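Local coordinates for chinitase A (Streptomyces coelicolor, PDB 3EBV), which probably hydrolyses chitin as an endochitinase, the chain here being the family 18 glycosyl hydrolase domain of a longer protein, at residues V116-E121 against L146-Q151; L124-M129 against Y162-L167; A132-S137 against V169-T174. All coordinates share one frame; numbering follows the deposited sequence.

Contact 1: residues V116-E121 against L146-Q151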
loop_
_atom_site.group_PDB
_atom_site.type_symbol
_atom_site.label_atom_id
_atom_site.label_comp_id
_atom_site.label_asym_id
_atom_site.label_seq_id
_atom_site.Cartn_x
_atom_site.Cartn_y
_atom_site.Cartn_z
ATOM N N VAL A 116 4.155 -1.231 9.274
ATOM C CA VAL A 116 3.763 -2.439 8.589
ATOM C C VAL A 116 2.712 -2.076 7.529
ATOM O O VAL A 116 1.911 -1.122 7.713
ATOM C CB VAL A 116 3.177 -3.509 9.570
ATOM C CG1 VAL A 116 1.885 -3.001 10.283
ATOM C CG2 VAL A 116 2.961 -4.842 8.873
ATOM N N ASP A 117 2.726 -2.865 6.438
ATOM C CA ASP A 117 1.666 -2.793 5.402
ATOM C C ASP A 117 0.979 -4.130 5.377
ATOM O O ASP A 117 1.621 -5.193 5.352
ATOM C CB ASP A 117 2.298 -2.535 4.028
ATOM C CG ASP A 117 1.288 -2.677 2.868
ATOM O OD1 ASP A 117 0.291 -1.878 2.861
ATOM O OD2 ASP A 117 1.467 -3.573 1.997
ATOM N N ILE A 118 -0.351 -4.118 5.454
ATOM C CA ILE A 118 -1.115 -5.350 5.421
ATOM C C ILE A 118 -1.548 -5.650 4.002
ATOM O O ILE A 118 -2.424 -4.962 3.456
ATOM C CB ILE A 118 -2.377 -5.232 6.366
ATOM C CG1 ILE A 118 -1.962 -4.740 7.785
ATOM C CG2 ILE A 118 -3.205 -6.535 6.349
ATOM C CD1 ILE A 118 -0.957 -5.675 8.493
ATOM N N ASP A 119 -0.973 -6.698 3.435
ATOM C CA ASP A 119 -1.254 -7.099 2.070
ATOM C C ASP A 119 -1.516 -8.612 1.996
ATOM O O ASP A 119 -1.081 -9.277 1.036
ATOM C CB ASP A 119 -0.094 -6.691 1.139
ATOM C CG ASP A 119 -0.402 -6.929 -0.325
ATOM O OD1 ASP A 119 -1.588 -7.035 -0.726
ATOM O OD2 ASP A 119 0.594 -7.033 -1.083
ATOM N N LEU A 120 -2.272 -9.122 2.968
ATOM C CA LEU A 120 -2.727 -10.523 2.901
ATOM C C LEU A 120 -3.733 -10.646 1.745
ATOM O O LEU A 120 -4.748 -9.917 1.691
ATOM C CB LEU A 120 -3.392 -10.961 4.205
ATOM C CG LEU A 120 -2.574 -10.827 5.496
ATOM C CD1 LEU A 120 -3.285 -11.633 6.642
ATOM C CD2 LEU A 120 -1.191 -11.273 5.298
ATOM N N GLU A 121 -3.501 -11.621 0.866
ATOM C CA GLU A 121 -4.430 -11.873 -0.255
ATOM C C GLU A 121 -5.118 -13.227 -0.161
ATOM O O GLU A 121 -5.791 -13.682 -1.111
ATOM C CB GLU A 121 -3.695 -11.664 -1.577
ATOM C CG GLU A 121 -3.137 -10.242 -1.622
ATOM C CD GLU A 121 -2.576 -9.848 -2.962
ATOM O OE1 GLU A 121 -2.640 -10.656 -3.920
ATOM O OE2 GLU A 121 -2.034 -8.734 -3.028
ATOM N N LEU A 146 0.954 2.580 9.493
ATOM C CA LEU A 146 0.125 1.394 9.270
ATOM C C LEU A 146 -0.602 1.630 7.942
ATOM O O LEU A 146 -1.423 2.566 7.834
ATOM C CB LEU A 146 -0.908 1.199 10.404
ATOM C CG LEU A 146 -1.966 0.109 10.117
ATOM C CD1 LEU A 146 -1.380 -1.275 9.840
ATOM C CD2 LEU A 146 -2.917 0.107 11.353
ATOM N N THR A 147 -0.276 0.804 6.951
ATOM C CA THR A 147 -0.990 0.897 5.670
ATOM C C THR A 147 -1.650 -0.440 5.370
ATOM O O THR A 147 -1.298 -1.465 5.943
ATOM C CB THR A 147 -0.006 1.306 4.503
ATOM O OG1 THR A 147 0.932 0.243 4.257
ATOM C CG2 THR A 147 0.771 2.572 4.843
HETATM N N MSE A 148 -2.596 -0.447 4.414
HETATM C CA MSE A 148 -3.238 -1.683 3.970
HETATM C C MSE A 148 -3.404 -1.576 2.472
HETATM O O MSE A 148 -3.625 -0.457 1.975
HETATM C CB MSE A 148 -4.615 -1.857 4.609
HETATM C CG MSE A 148 -4.553 -1.741 6.156
HETATM SE SE MSE A 148 -6.345 -2.038 6.934
HETATM C CE MSE A 148 -6.188 -3.970 7.201
ATOM N N ALA A 149 -3.305 -2.720 1.800
ATOM C CA ALA A 149 -3.408 -2.763 0.329
ATOM C C ALA A 149 -4.464 -3.809 -0.074
ATOM O O ALA A 149 -4.178 -4.829 -0.710
ATOM C CB ALA A 149 -2.037 -3.100 -0.304
ATOM N N PRO A 150 -5.735 -3.544 0.277
ATOM C CA PRO A 150 -6.812 -4.460 -0.134
ATOM C C PRO A 150 -6.918 -4.573 -1.653
ATOM O O PRO A 150 -6.502 -3.654 -2.369
ATOM C CB PRO A 150 -8.089 -3.737 0.356
ATOM C CG PRO A 150 -7.678 -2.268 0.519
ATOM C CD PRO A 150 -6.228 -2.327 0.976
ATOM N N GLN A 151 -7.487 -5.695 -2.095
ATOM C CA GLN A 151 -7.972 -5.812 -3.469
ATOM C C GLN A 151 -9.357 -5.167 -3.555
ATOM O O GLN A 151 -10.022 -4.880 -2.532
ATOM C CB GLN A 151 -8.013 -7.290 -3.856
ATOM C CG GLN A 151 -6.607 -7.865 -3.980
ATOM C CD GLN A 151 -6.662 -9.318 -4.348
ATOM O OE1 GLN A 151 -6.682 -9.663 -5.535
ATOM N NE2 GLN A 151 -6.746 -10.184 -3.342
HETATM O O HOH W 1 -4.698 -7.507 -0.349
HETATM O O HOH W 2 -6.855 -9.254 -0.587
HETATM O O HOH W 3 -6.514 -13.132 -3.708
#
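Strands 116-120 and 146-148 run parallel, their directions 20° apart, as neighbouring strands of the barrel. The tight part is the ladder: T147 N to V116 O (3.0 Å), I118 N to T147 O (2.9 Å) and A149 N to I118 O follow each other along the strands, all close to straight. On the apolar face V116, I118 and L146 meet helix 126-140 and M148 meets helix 161-168. V116 CG1 lies beside L146 CD1 (3.7 Å), and the selenomethionine M148, bent at chi3, lays its CE on I118 CG2. The other face is polar. D117 CG is anti to the backbone N (chi1 171°), and T147 OG1, in the crowded position between N and the carbonyl carbon, crosses it at about a right angle to donate to the anti lone pair of D117 OD1 (2.6 Å). D117 OD2 is held by Y10 and S81, so both carboxylate oxygens are bonded. Beyond the ladder the segments part, and water takes over. One water lies 2.8 Å from A149 O and 3.2 Å from L120 O, among more acceptors than it can serve. Q151 NE2 donates to two further waters, one leading to L120 O and the other to E121 O, while its amide stacks over the E121 carboxylate, whose OE2 is held by Q179. D117, D119 and E121 belong to the DxxDxDxE signature of family 18, whose glutamate is the acid in characterised relatives. D119 OD1 stands 2.9 Å from E121 OE2, a crowding of acceptors that would probably favour a proton on one of these carboxyl groups.

Contact 2: residues L124-M129 against Y162-L167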
loop_
_atom_site.group_PDB
_atom_site.type_symbol
_atom_site.label_atom_id
_atom_site.label_comp_id
_atom_site.label_asym_id
_atom_site.label_seq_id
_atom_site.Cartn_x
_atom_site.Cartn_y
_atom_site.Cartn_z
ATOM N N LEU A 124 -8.787 -12.176 5.120
ATOM C CA LEU A 124 -8.565 -11.183 6.173
ATOM C C LEU A 124 -9.731 -11.317 7.166
ATOM O O LEU A 124 -10.891 -11.081 6.815
ATOM C CB LEU A 124 -8.484 -9.784 5.562
ATOM C CG LEU A 124 -7.873 -8.619 6.350
ATOM C CD1 LEU A 124 -8.696 -8.310 7.602
ATOM C CD2 LEU A 124 -6.364 -8.794 6.606
ATOM N N ASN A 125 -9.403 -11.689 8.405
ATOM C CA ASN A 125 -10.441 -11.903 9.432
ATOM C C ASN A 125 -10.436 -10.664 10.343
ATOM O O ASN A 125 -9.440 -10.417 11.055
ATOM C CB ASN A 125 -10.065 -13.156 10.244
ATOM C CG ASN A 125 -11.089 -13.488 11.298
ATOM O OD1 ASN A 125 -11.496 -12.600 12.054
ATOM N ND2 ASN A 125 -11.551 -14.726 11.319
ATOM N N PRO A 126 -11.500 -9.833 10.285
ATOM C CA PRO A 126 -11.445 -8.577 11.046
ATOM C C PRO A 126 -11.424 -8.763 12.569
ATOM O O PRO A 126 -10.867 -7.913 13.276
ATOM C CB PRO A 126 -12.721 -7.816 10.627
ATOM C CG PRO A 126 -13.562 -8.830 9.960
ATOM C CD PRO A 126 -12.704 -9.965 9.458
ATOM N N THR A 127 -11.994 -9.876 13.048
ATOM C CA THR A 127 -11.992 -10.094 14.502
ATOM C C THR A 127 -10.533 -10.210 14.941
ATOM O O THR A 127 -10.140 -9.555 15.923
ATOM C CB THR A 127 -12.810 -11.336 14.863
ATOM O OG1 THR A 127 -14.194 -11.099 14.600
ATOM C CG2 THR A 127 -12.648 -11.698 16.366
ATOM N N TYR A 128 -9.722 -11.010 14.236
ATOM C CA TYR A 128 -8.360 -11.318 14.744
ATOM C C TYR A 128 -7.298 -10.348 14.223
ATOM O O TYR A 128 -6.347 -10.024 14.925
ATOM C CB TYR A 128 -8.000 -12.817 14.598
ATOM C CG TYR A 128 -9.007 -13.581 15.421
ATOM C CD1 TYR A 128 -8.913 -13.542 16.806
ATOM C CD2 TYR A 128 -10.111 -14.199 14.845
ATOM C CE1 TYR A 128 -9.871 -14.158 17.581
ATOM C CE2 TYR A 128 -11.102 -14.826 15.637
ATOM C CZ TYR A 128 -10.946 -14.764 17.019
ATOM O OH TYR A 128 -11.898 -15.316 17.854
HETATM N N MSE A 129 -7.510 -9.816 13.014
HETATM C CA MSE A 129 -6.562 -8.808 12.568
HETATM C C MSE A 129 -6.677 -7.496 13.376
HETATM O O MSE A 129 -5.684 -6.793 13.627
HETATM C CB MSE A 129 -6.736 -8.496 11.064
HETATM C CG MSE A 129 -5.687 -7.489 10.509
HETATM SE SE MSE A 129 -3.774 -8.001 10.832
HETATM C CE MSE A 129 -3.574 -9.362 9.409
ATOM N N TYR A 162 -11.243 -6.250 5.015
ATOM C CA TYR A 162 -10.331 -5.109 5.097
ATOM C C TYR A 162 -11.025 -3.818 5.558
ATOM O O TYR A 162 -10.485 -3.054 6.345
ATOM C CB TYR A 162 -9.629 -4.846 3.740
ATOM C CG TYR A 162 -8.339 -5.594 3.532
ATOM C CD1 TYR A 162 -8.339 -6.888 3.018
ATOM C CD2 TYR A 162 -7.132 -4.969 3.824
ATOM C CE1 TYR A 162 -7.104 -7.597 2.809
ATOM C CE2 TYR A 162 -5.901 -5.630 3.592
ATOM C CZ TYR A 162 -5.922 -6.943 3.095
ATOM O OH TYR A 162 -4.682 -7.549 2.938
ATOM N N PHE A 163 -12.233 -3.551 5.034
ATOM C CA PHE A 163 -12.892 -2.304 5.317
ATOM C C PHE A 163 -13.261 -2.266 6.821
ATOM O O PHE A 163 -13.013 -1.252 7.484
ATOM C CB PHE A 163 -14.123 -2.130 4.395
ATOM C CG PHE A 163 -14.489 -0.690 4.114
ATOM C CD1 PHE A 163 -14.955 -0.320 2.826
ATOM C CD2 PHE A 163 -14.373 0.301 5.081
ATOM C CE1 PHE A 163 -15.325 1.047 2.565
ATOM C CE2 PHE A 163 -14.738 1.668 4.824
ATOM C CZ PHE A 163 -15.222 2.007 3.538
ATOM N N GLN A 164 -13.817 -3.372 7.322
ATOM C CA GLN A 164 -14.207 -3.426 8.748
ATOM C C GLN A 164 -12.974 -3.224 9.629
ATOM O O GLN A 164 -13.021 -2.489 10.601
ATOM C CB GLN A 164 -14.833 -4.764 9.076
ATOM C CG GLN A 164 -15.410 -4.813 10.498
ATOM C CD GLN A 164 -16.444 -3.760 10.750
ATOM O OE1 GLN A 164 -16.189 -2.745 11.468
ATOM N NE2 GLN A 164 -17.632 -3.960 10.146
ATOM N N THR A 165 -11.865 -3.868 9.238
ATOM C CA THR A 165 -10.616 -3.746 10.004
ATOM C C THR A 165 -10.137 -2.317 9.996
ATOM O O THR A 165 -9.801 -1.722 11.032
ATOM C CB THR A 165 -9.533 -4.702 9.487
ATOM O OG1 THR A 165 -10.042 -6.039 9.493
ATOM C CG2 THR A 165 -8.238 -4.633 10.367
ATOM N N ALA A 166 -10.082 -1.724 8.787
ATOM C CA ALA A 166 -9.645 -0.352 8.645
ATOM C C ALA A 166 -10.453 0.613 9.546
ATOM O O ALA A 166 -9.888 1.481 10.243
ATOM C CB ALA A 166 -9.750 0.053 7.161
ATOM N N LEU A 167 -11.790 0.447 9.552
ATOM C CA LEU A 167 -12.634 1.276 10.411
ATOM C C LEU A 167 -12.333 1.005 11.902
ATOM O O LEU A 167 -12.254 1.970 12.685
ATOM C CB LEU A 167 -14.106 1.023 10.105
ATOM C CG LEU A 167 -14.548 1.583 8.725
ATOM C CD1 LEU A 167 -15.918 0.978 8.408
ATOM C CD2 LEU A 167 -14.547 3.135 8.728
#
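N125 OD1 is gripped by two backbone N-H groups at the start of helix 126-140: Y128 N at 3.2 Å, the straighter bond at 153°, and T127 N, a weak bond. N125 is thus the N-cap, its CG anti to the backbone N so that OD1 swings back over the first turn; Y128 N sits above the carbonyl plane and not on a lone pair. N125 itself points away from helix 161-168, and its neighbours L124 and P126 point toward it. L124 brings its branch across the Y162 ring, with CG over one face, 3.9 Å from the ring centroid and 19° off the normal, a CH-pi contact displaced toward the CE1 and CD1 rim. The CB of Y162 points away from L124, but its chi1 of -89° turns the ring back under the leucine, and its OH is bonded to L120 O. Both helices lie outside the parallel strands of a TIM barrel, and this contact joins the beginning of one to the side of the next, with Y162 and T165 also resting on M148 of strand 145-148. T165 meets three residues of 124-129. Its OG1 is bonded to G161 O one turn back, which spends the hydroxyl within its own helix and leaves the oxygen pressed against carbon: L124 CD1 meets it tip to tip at 3.2 Å, and P126 CA at 3.3 Å. The other branch of the threonine, CG2, anti to the backbone N, lies 3.8 Å from CG of the selenomethionine M129, whose chain then bends off toward L120. P126 CB also lies 4.0 Å from CB of Q164.

Contact 3: residues A132-S137 against V169-T174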
loop_
_atom_site.group_PDB
_atom_site.type_symbol
_atom_site.label_atom_id
_atom_site.label_comp_id
_atom_site.label_asym_id
_atom_site.label_seq_id
_atom_site.Cartn_x
_atom_site.Cartn_y
_atom_site.Cartn_z
ATOM N N ALA A 132 -4.816 -8.208 16.487
ATOM C CA ALA A 132 -3.368 -8.236 16.177
ATOM C C ALA A 132 -2.794 -6.826 16.036
ATOM O O ALA A 132 -1.719 -6.496 16.557
ATOM C CB ALA A 132 -3.101 -9.055 14.924
ATOM N N LEU A 133 -3.519 -5.978 15.310
ATOM C CA LEU A 133 -3.028 -4.628 15.083
ATOM C C LEU A 133 -2.997 -3.777 16.379
ATOM O O LEU A 133 -2.113 -2.927 16.545
ATOM C CB LEU A 133 -3.831 -3.904 13.961
ATOM C CG LEU A 133 -3.569 -4.505 12.571
ATOM C CD1 LEU A 133 -4.550 -3.834 11.575
ATOM C CD2 LEU A 133 -2.122 -4.335 12.110
ATOM N N ARG A 134 -3.991 -3.979 17.256
ATOM C CA ARG A 134 -3.941 -3.271 18.550
ATOM C C ARG A 134 -2.770 -3.754 19.401
ATOM O O ARG A 134 -2.117 -2.940 20.047
ATOM C CB ARG A 134 -5.270 -3.452 19.300
ATOM C CG ARG A 134 -6.457 -2.690 18.645
ATOM C CD ARG A 134 -6.214 -1.232 18.559
ATOM N NE ARG A 134 -7.381 -0.533 18.000
ATOM C CZ ARG A 134 -7.456 0.783 17.777
ATOM N NH1 ARG A 134 -6.407 1.584 17.999
ATOM N NH2 ARG A 134 -8.581 1.314 17.267
ATOM N N ALA A 135 -2.519 -5.059 19.367
ATOM C CA ALA A 135 -1.341 -5.599 20.114
ATOM C C ALA A 135 -0.034 -5.001 19.572
ATOM O O ALA A 135 0.868 -4.587 20.317
ATOM C CB ALA A 135 -1.325 -7.104 20.039
ATOM N N LEU A 136 0.066 -4.925 18.242
ATOM C CA LEU A 136 1.252 -4.356 17.589
ATOM C C LEU A 136 1.389 -2.880 17.901
ATOM O O LEU A 136 2.473 -2.393 18.232
ATOM C CB LEU A 136 1.161 -4.561 16.069
ATOM C CG LEU A 136 2.336 -4.052 15.238
ATOM C CD1 LEU A 136 3.718 -4.582 15.685
ATOM C CD2 LEU A 136 2.103 -4.367 13.723
ATOM N N SER A 137 0.288 -2.123 17.790
ATOM C CA SER A 137 0.297 -0.708 18.116
ATOM C C SER A 137 0.753 -0.432 19.579
ATOM O O SER A 137 1.452 0.549 19.837
ATOM C CB SER A 137 -1.124 -0.117 17.873
ATOM O OG SER A 137 -1.222 1.260 18.179
ATOM N N VAL A 169 -9.646 0.166 13.276
ATOM C CA VAL A 169 -8.344 0.765 13.670
ATOM C C VAL A 169 -8.110 2.152 13.082
ATOM O O VAL A 169 -6.963 2.607 12.934
ATOM C CB VAL A 169 -7.139 -0.201 13.415
ATOM C CG1 VAL A 169 -7.401 -1.570 14.023
ATOM C CG2 VAL A 169 -6.883 -0.354 11.878
ATOM N N LYS A 170 -9.196 2.875 12.783
ATOM C CA LYS A 170 -9.069 4.149 12.088
ATOM C C LYS A 170 -8.127 5.136 12.763
ATOM O O LYS A 170 -7.398 5.881 12.114
ATOM C CB LYS A 170 -10.465 4.766 11.911
ATOM C CG LYS A 170 -10.446 6.095 11.217
ATOM C CD LYS A 170 -11.842 6.653 11.022
ATOM C CE LYS A 170 -11.789 7.913 10.131
ATOM N NZ LYS A 170 -13.107 8.682 10.182
ATOM N N ASP A 171 -8.141 5.140 14.104
ATOM C CA ASP A 171 -7.303 6.104 14.840
ATOM C C ASP A 171 -5.790 5.802 14.781
ATOM O O ASP A 171 -4.992 6.670 15.172
ATOM C CB ASP A 171 -7.749 6.117 16.298
ATOM C CG ASP A 171 -7.747 4.724 16.879
ATOM O OD1 ASP A 171 -8.608 3.914 16.482
ATOM O OD2 ASP A 171 -6.885 4.411 17.687
ATOM N N ILE A 172 -5.399 4.626 14.268
ATOM C CA ILE A 172 -3.966 4.299 14.114
ATOM C C ILE A 172 -3.578 4.009 12.653
ATOM O O ILE A 172 -2.425 3.654 12.363
ATOM C CB ILE A 172 -3.521 3.098 14.994
ATOM C CG1 ILE A 172 -4.363 1.858 14.751
ATOM C CG2 ILE A 172 -3.553 3.516 16.488
ATOM C CD1 ILE A 172 -3.747 0.572 15.373
ATOM N N LEU A 173 -4.548 4.163 11.738
ATOM C CA LEU A 173 -4.370 3.837 10.327
ATOM C C LEU A 173 -3.788 5.032 9.567
ATOM O O LEU A 173 -4.346 6.158 9.621
ATOM C CB LEU A 173 -5.731 3.486 9.755
ATOM C CG LEU A 173 -5.815 3.281 8.257
ATOM C CD1 LEU A 173 -5.076 2.000 7.794
ATOM C CD2 LEU A 173 -7.340 3.160 7.926
ATOM N N THR A 174 -2.693 4.800 8.827
ATOM C CA THR A 174 -2.120 5.851 7.984
ATOM C C THR A 174 -2.900 5.987 6.660
ATOM O O THR A 174 -3.517 7.037 6.405
ATOM C CB THR A 174 -0.633 5.584 7.691
ATOM O OG1 THR A 174 0.038 5.347 8.964
ATOM C CG2 THR A 174 -0.012 6.770 6.982
#
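R134 and D171 carry the contact as an end-on, bidentate salt bridge: NH2 of R134 donates to OD1 of D171 at 2.7 Å and NH1 of R134 to OD2 of D171 at 2.9 Å. Both bonds are nearly straight, and each oxygen uses its syn lone pair. The guanidinium and carboxylate planes are 21° apart, so the two groups meet edge to edge almost in one plane. V169 CA lies over one face of the guanidinium, 3.6 Å from NH2 of R134. R134 NH2 also donates to N168 O, just before the loop, which helps hold the guanidinium's orientation. Beside the bridge, I172 packs its CD1 on CB of S137 (3.7 Å) and its CG2 against the serine OG; further in, L133 CD1 meets V169 CG2. The turn after helix 161-168 is shaped by I172 N bonding to V169 O, while the arginine chain bends at chi2 (-59°) to bring its end to D171. L133, V169 and I172 all touch L146 of strand 145-148. This is a helix of a TIM barrel clasping the loop that leads from the next helix into strand 175-179.

Contact 1 is core: the parallel strands of the barrel wall, bound by backbone hydrogen bonds, with the signature carboxylates on and just after strand 115-120. Contacts 2 and 3 lie farther out, their centres about 16 and 15 Å from the chain's centre, and are only partly buried; no backbone-to-backbone hydrogen bond crosses them, and side chains do most of the work. Both use helix 126-140, which connects the strands of contact 1. Contact 2, at its N-terminal end, is mainly apolar, whereas contact 3, farther along, adds a charged pair on the more exposed side. L120 CD1 against CE of M129 joins contact 2 to contact 1, as T174 N, probably bonded to L146 O, joins contact 3.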